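Local coordinates for purine nucleoside phosphorylase (PDB 6BJ6) that catalyses the reversible phosphorolysis of purine nucleosides such as inosine and guanosine, giving the free base and ribose 1-phosphate, at the interface of chains A and B. Sequence-based numbering; all coordinates share one arbitrary frame. Chains: chain A/B, Purine nucleoside phosphorylase.

The interface of chains A and B. Residues chain A 201-202, 204, 206-207; chain B 137-139, 143, 164.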
loop_
_atom_site.group_PDB
_atom_site.type_symbol
_atom_site.label_atom_id
_atom_site.label_comp_id
_atom_site.label_asym_id
_atom_site.label_seq_id
_atom_site.Cartn_x
_atom_site.Cartn_y
_atom_site.Cartn_z
ATOM N N THR A 201 -10.769 -7.983 -4.738
ATOM C CA THR A 201 -10.497 -8.946 -5.806
ATOM C C THR A 201 -9.690 -10.123 -5.248
ATOM O O THR A 201 -8.758 -9.945 -4.442
ATOM C CB THR A 201 -9.732 -8.286 -6.964
ATOM O OG1 THR A 201 -8.542 -7.640 -6.459
ATOM C CG2 THR A 201 -10.616 -7.210 -7.644
ATOM N N TYR A 202 -10.055 -11.347 -5.662
ATOM C CA TYR A 202 -9.193 -12.469 -5.318
ATOM C C TYR A 202 -7.784 -12.208 -5.857
ATOM O O TYR A 202 -7.598 -11.488 -6.842
ATOM C CB TYR A 202 -9.714 -13.795 -5.915
ATOM C CG TYR A 202 -11.079 -14.260 -5.397
ATOM C CD1 TYR A 202 -11.214 -14.886 -4.179
ATOM C CD2 TYR A 202 -12.213 -14.083 -6.160
ATOM C CE1 TYR A 202 -12.488 -15.323 -3.723
ATOM C CE2 TYR A 202 -13.468 -14.518 -5.730
ATOM C CZ TYR A 202 -13.593 -15.119 -4.499
ATOM O OH TYR A 202 -14.832 -15.537 -4.048
ATOM N N SER A 204 -4.762 -12.403 -8.052
ATOM C CA SER A 204 -4.664 -12.721 -9.486
ATOM C C SER A 204 -3.716 -13.903 -9.732
ATOM O O SER A 204 -2.927 -14.271 -8.867
ATOM C CB SER A 204 -4.191 -11.500 -10.286
ATOM O OG SER A 204 -2.778 -11.305 -10.186
ATOM N N ASP A 206 -0.998 -14.022 -11.472
ATOM C CA ASP A 206 0.394 -13.612 -11.363
ATOM C C ASP A 206 0.752 -13.133 -9.958
ATOM O O ASP A 206 1.896 -13.323 -9.521
ATOM C CB ASP A 206 0.683 -12.559 -12.428
ATOM C CG ASP A 206 0.560 -13.139 -13.827
ATOM O OD1 ASP A 206 1.434 -13.976 -14.208
ATOM O OD2 ASP A 206 -0.435 -12.817 -14.516
ATOM N N GLU A 207 -0.201 -12.553 -9.218
ATOM C CA GLU A 207 0.032 -12.278 -7.794
ATOM C C GLU A 207 0.260 -13.577 -7.014
ATOM O O GLU A 207 1.121 -13.640 -6.114
ATOM C CB GLU A 207 -1.146 -11.492 -7.207
ATOM C CG GLU A 207 -1.206 -10.025 -7.677
ATOM C CD GLU A 207 -2.588 -9.377 -7.600
ATOM O OE1 GLU A 207 -3.559 -9.966 -7.054
ATOM O OE2 GLU A 207 -2.704 -8.252 -8.114
ATOM N N HIS B 137 -1.472 -9.204 -14.295
ATOM C CA HIS B 137 -0.906 -8.060 -13.565
ATOM C C HIS B 137 -0.586 -8.384 -12.104
ATOM O O HIS B 137 -1.074 -9.366 -11.531
ATOM C CB HIS B 137 -1.826 -6.818 -13.633
ATOM C CG HIS B 137 -3.127 -6.932 -12.864
ATOM N ND1 HIS B 137 -4.348 -6.673 -13.456
ATOM C CD2 HIS B 137 -3.397 -7.240 -11.569
ATOM C CE1 HIS B 137 -5.315 -6.812 -12.566
ATOM N NE2 HIS B 137 -4.772 -7.164 -11.410
ATOM N N ILE B 138 0.289 -7.558 -11.521
ATOM C CA ILE B 138 0.582 -7.582 -10.079
ATOM C C ILE B 138 0.207 -6.199 -9.549
ATOM O O ILE B 138 0.850 -5.186 -9.884
ATOM C CB ILE B 138 2.042 -7.934 -9.775
ATOM C CG1 ILE B 138 2.343 -9.358 -10.282
ATOM C CG2 ILE B 138 2.330 -7.785 -8.266
ATOM C CD1 ILE B 138 3.774 -9.732 -10.191
ATOM N N ASN B 139 -0.832 -6.157 -8.706
ATOM C CA ASN B 139 -1.490 -4.909 -8.280
ATOM C C ASN B 139 -0.985 -4.545 -6.888
ATOM O O ASN B 139 -1.620 -4.893 -5.897
ATOM C CB ASN B 139 -2.999 -5.159 -8.294
ATOM C CG ASN B 139 -3.843 -3.960 -7.919
ATOM O OD1 ASN B 139 -3.374 -2.815 -7.760
ATOM N ND2 ASN B 139 -5.131 -4.229 -7.778
ATOM N N LEU B 143 -2.911 -5.197 -3.211
ATOM C CA LEU B 143 -2.440 -5.954 -2.049
ATOM C C LEU B 143 -2.353 -5.075 -0.803
ATOM O O LEU B 143 -2.595 -5.559 0.322
ATOM C CB LEU B 143 -1.083 -6.575 -2.358
ATOM C CG LEU B 143 -1.058 -7.561 -3.526
ATOM C CD1 LEU B 143 0.391 -7.821 -3.876
ATOM C CD2 LEU B 143 -1.774 -8.862 -3.169
ATOM N N LEU B 164 -10.252 -12.221 -11.296
ATOM C CA LEU B 164 -9.544 -11.547 -12.383
ATOM C C LEU B 164 -8.817 -12.503 -13.336
ATOM O O LEU B 164 -8.022 -12.040 -14.170
ATOM C CB LEU B 164 -8.524 -10.545 -11.828
ATOM C CG LEU B 164 -9.084 -9.516 -10.847
ATOM C CD1 LEU B 164 -7.995 -8.612 -10.198
ATOM C CD2 LEU B 164 -10.157 -8.616 -11.483
HETATM O O HOH W 1 -5.420 -7.292 -8.558
HETATM O O HOH W 2 -2.669 -11.816 -13.390
HETATM O O HOH W 3 -8.305 -12.909 -9.398
#
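B:Leu164 lays its branched end obliquely against A:Thr201, its CD1 standing 3.7 Å from CB of A:Thr201 and also meeting the methyl CG2, which CD2 just touches from farther off. Beta-branching suits threonine here, setting CB and CG2 as a compact carbon surface against the leucine. The second apolar patch lies where the aliphatic part of A:Glu207 passes over strand 131-139 of chain B, its CG 3.9 Å from the CA of B:Ile138. This is part of a subunit interface of the trimer, joining different surfaces of two copies, where the N-terminal end of helix 205-213 docks on that strand. With CG anti to the carbonyl carbon (chi1 -72°) and the chain extended beyond it, the glutamate has the length to reach B:Asn139. A:Glu207 OE2 accepts the backbone N-H of B:Asn139 at 2.9 Å, on its anti side and slightly out of the carboxylate plane. OE1 takes the backbone N-H of A:Ser204 from above that plane, and A:Ser204 OG accepts the backbone N-H of A:Glu207: a capping box that positions the carboxylate. The small A:Ser204 OG also donates to the backbone O of B:His137, 2.9 Å away and nearly in line with the carbonyl. Towards the rim, water 2 joins the A:Asp206 carboxylate to the backbone N of B:His137, and water 3 links the backbones of A:Tyr202 and B:Leu164. Water 1 gathers B:His137 NE2, B:Asn139 ND2 and A:Glu207 OE2, the water oxygen lying in plane at the imidazole edge.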